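Local coordinates for protein (congerin I) (Conger myriaster, PDB 1C1L), which is a homodimeric galectin that binds beta-galactosides such as lactose, although its physiological function is not yet known, at residues A[101-104]-A[105-109]. Sequence-based numbering, arbitrary orientation.
Sequences IDIL and DGPNL
The carbonyl oxygen of Ile-103 takes two hydrogen bonds where the chain reverses. One comes from the backbone N of Gly-106, 2.9 Å from Ile-103 O and well above the carbonyl plane; the other comes from a water molecule. This water also hydrogen-bonds to Asp-102 OD1 at 2.8 Å and accepts a weak bond from Asn-108 ND2. It thereby links the two polar side chains to the turn, since Asp-102 and Asn-108 make no direct hydrogen bond. The two lie side by side, with carboxylate and amide planes 67° apart and ND2 of Asn-108 3.2 Å from CG of Asp-102. With its CG anti to the backbone N (chi1 179°), Asp-102 leans forward along its own strand, toward the turn, and brings OD1 to the water.

Residues 103-106 form a type II beta turn, in which Asp-105 has the positive phi (60°) usual at the third position. The turn reverses the chain between antiparallel strands 98-103 and 108-112, a hairpin at one margin of a five-stranded sheet of the galectin beta-sandwich. Ile-103 N donates to Pro-107 O at 3.0 Å, nearly straight on to the carbonyl. Farther along, Ile-101 and Leu-109 form a hydrogen-bonded pair with two bonds of 2.8 Å, Ile-101 N to Leu-109 O and Leu-109 N to Ile-101 O. Ile-101 O also receives a CA-H contact from Asn-108.

The face opposite the Asp-102 and Asn-108 side chains is apolar. CD1 of Ile-103 lies 4.2 Å from CG of Pro-107 and 4.3 Å from CD1 of Leu-109, while Ile-101 and Leu-109 meet through their CB atoms. Ile-101 and Leu-109 both pack on Met-61 of strand 55-64, joining the hairpin to the other sheet, which carries the lactose site.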
ATOM      1  N   ILE A 101     -18.154  -5.066  -1.790  1.00 10.21           N
ATOM      2  CA  ILE A 101     -17.575  -3.844  -2.327  1.00 10.44           C
ATOM      3  C   ILE A 101     -18.316  -2.668  -1.731  1.00 12.06           C
ATOM      4  O   ILE A 101     -19.526  -2.490  -1.922  1.00 12.50           O
ATOM      5  CB  ILE A 101     -17.692  -3.858  -3.864  1.00 11.08           C
ATOM      6  CG1 ILE A 101     -16.969  -5.079  -4.434  1.00 12.32           C
ATOM      7  CG2 ILE A 101     -17.092  -2.574  -4.448  1.00  9.72           C
ATOM      8  CD1 ILE A 101     -17.611  -5.681  -5.700  1.00 15.09           C
ATOM      9  N   ASP A 102     -17.628  -1.860  -0.962  1.00 10.84           N
ATOM     10  CA  ASP A 102     -18.240  -0.707  -0.356  1.00 11.57           C
ATOM     11  C   ASP A 102     -17.619   0.531  -0.980  1.00 12.24           C
ATOM     12  O   ASP A 102     -16.470   0.881  -0.696  1.00 11.49           O
ATOM     13  CB  ASP A 102     -17.989  -0.795   1.158  1.00 14.48           C
ATOM     14  CG  ASP A 102     -18.527   0.325   2.031  1.00 19.02           C
ATOM     15  OD1 ASP A 102     -18.625   1.474   1.606  1.00 19.39           O
ATOM     16  OD2 ASP A 102     -18.845   0.050   3.181  1.00 24.61           O
ATOM     17  N   ILE A 103     -18.391   1.235  -1.809  1.00 10.92           N
ATOM     18  CA  ILE A 103     -17.903   2.460  -2.406  1.00 11.78           C
ATOM     19  C   ILE A 103     -18.265   3.611  -1.474  1.00 12.80           C
ATOM     20  O   ILE A 103     -19.397   3.738  -0.994  1.00 11.87           O
ATOM     21  CB  ILE A 103     -18.545   2.623  -3.800  1.00 12.09           C
ATOM     22  CG1 ILE A 103     -18.121   1.447  -4.666  1.00 12.69           C
ATOM     23  CG2 ILE A 103     -18.114   3.941  -4.442  1.00 12.39           C
ATOM     24  CD1 ILE A 103     -18.947   1.320  -5.951  1.00 14.25           C
ATOM     25  N   LEU A 104     -17.277   4.424  -1.118  1.00 14.17           N
ATOM     26  CA  LEU A 104     -17.509   5.532  -0.211  1.00 16.01           C
ATOM     27  C   LEU A 104     -18.478   6.506  -0.850  1.00 16.70           C
ATOM     28  O   LEU A 104     -18.261   6.948  -1.978  1.00 16.83           O
ATOM     29  CB  LEU A 104     -16.217   6.238   0.093  1.00 16.33           C
ATOM     30  CG  LEU A 104     -16.301   7.415   1.039  1.00 16.94           C
ATOM     31  CD1 LEU A 104     -16.658   6.934   2.436  1.00 16.81           C
ATOM     32  CD2 LEU A 104     -14.978   8.148   0.988  1.00 16.72           C
ATOM     33  N   ASP A 105     -19.503   6.836  -0.074  1.00 18.47           N
ATOM     34  CA  ASP A 105     -20.649   7.645  -0.479  1.00 22.15           C
ATOM     35  C   ASP A 105     -21.451   7.058  -1.634  1.00 21.74           C
ATOM     36  O   ASP A 105     -22.281   7.722  -2.258  1.00 23.46           O
ATOM     37  CB  ASP A 105     -20.175   9.063  -0.858  1.00 25.45           C
ATOM     38  CG  ASP A 105     -19.531   9.824   0.289  1.00 29.43           C
ATOM     39  OD1 ASP A 105     -20.034   9.764   1.410  1.00 31.63           O
ATOM     40  OD2 ASP A 105     -18.515  10.480   0.052  1.00 32.63           O
ATOM     41  N   GLY A 106     -21.261   5.769  -1.874  1.00 19.92           N
ATOM     42  CA  GLY A 106     -21.917   5.083  -2.949  1.00 18.06           C
ATOM     43  C   GLY A 106     -22.526   3.789  -2.470  1.00 17.40           C
ATOM     44  O   GLY A 106     -22.777   3.619  -1.277  1.00 16.11           O
ATOM     45  N   PRO A 107     -22.824   2.877  -3.379  1.00 17.86           N
ATOM     46  CA  PRO A 107     -23.440   1.615  -3.037  1.00 18.35           C
ATOM     47  C   PRO A 107     -22.475   0.586  -2.479  1.00 18.26           C
ATOM     48  O   PRO A 107     -21.234   0.675  -2.515  1.00 16.98           O
ATOM     49  CB  PRO A 107     -24.101   1.217  -4.339  1.00 18.55           C
ATOM     50  CG  PRO A 107     -23.061   1.652  -5.350  1.00 17.85           C
ATOM     51  CD  PRO A 107     -22.670   3.031  -4.824  1.00 17.46           C
ATOM     52  N   ASN A 108     -23.129  -0.425  -1.956  1.00 16.79           N
ATOM     53  CA  ASN A 108     -22.458  -1.619  -1.517  1.00 17.16           C
ATOM     54  C   ASN A 108     -22.868  -2.639  -2.553  1.00 16.50           C
ATOM     55  O   ASN A 108     -24.054  -2.744  -2.902  1.00 18.41           O
ATOM     56  CB  ASN A 108     -22.940  -2.043  -0.141  1.00 19.07           C
ATOM     57  CG  ASN A 108     -22.591  -0.980   0.878  1.00 23.70           C
ATOM     58  OD1 ASN A 108     -23.388  -0.630   1.738  1.00 28.78           O
ATOM     59  ND2 ASN A 108     -21.416  -0.376   0.850  1.00 23.73           N
ATOM     60  N   LEU A 109     -21.913  -3.353  -3.121  1.00 14.46           N
ATOM     61  CA  LEU A 109     -22.179  -4.363  -4.137  1.00 13.65           C
ATOM     62  C   LEU A 109     -21.590  -5.681  -3.672  1.00 13.33           C
ATOM     63  O   LEU A 109     -20.750  -5.705  -2.770  1.00 11.70           O
ATOM     64  CB  LEU A 109     -21.549  -3.964  -5.476  1.00 12.66           C
ATOM     65  CG  LEU A 109     -22.001  -2.641  -6.095  1.00 13.26           C
ATOM     66  CD1 LEU A 109     -21.107  -2.217  -7.243  1.00 15.37           C
ATOM     67  CD2 LEU A 109     -23.433  -2.816  -6.554  1.00 15.44           C
TER
HETATM   68  O   HOH W   1     -21.110   2.584   0.902  1.00 20.18           O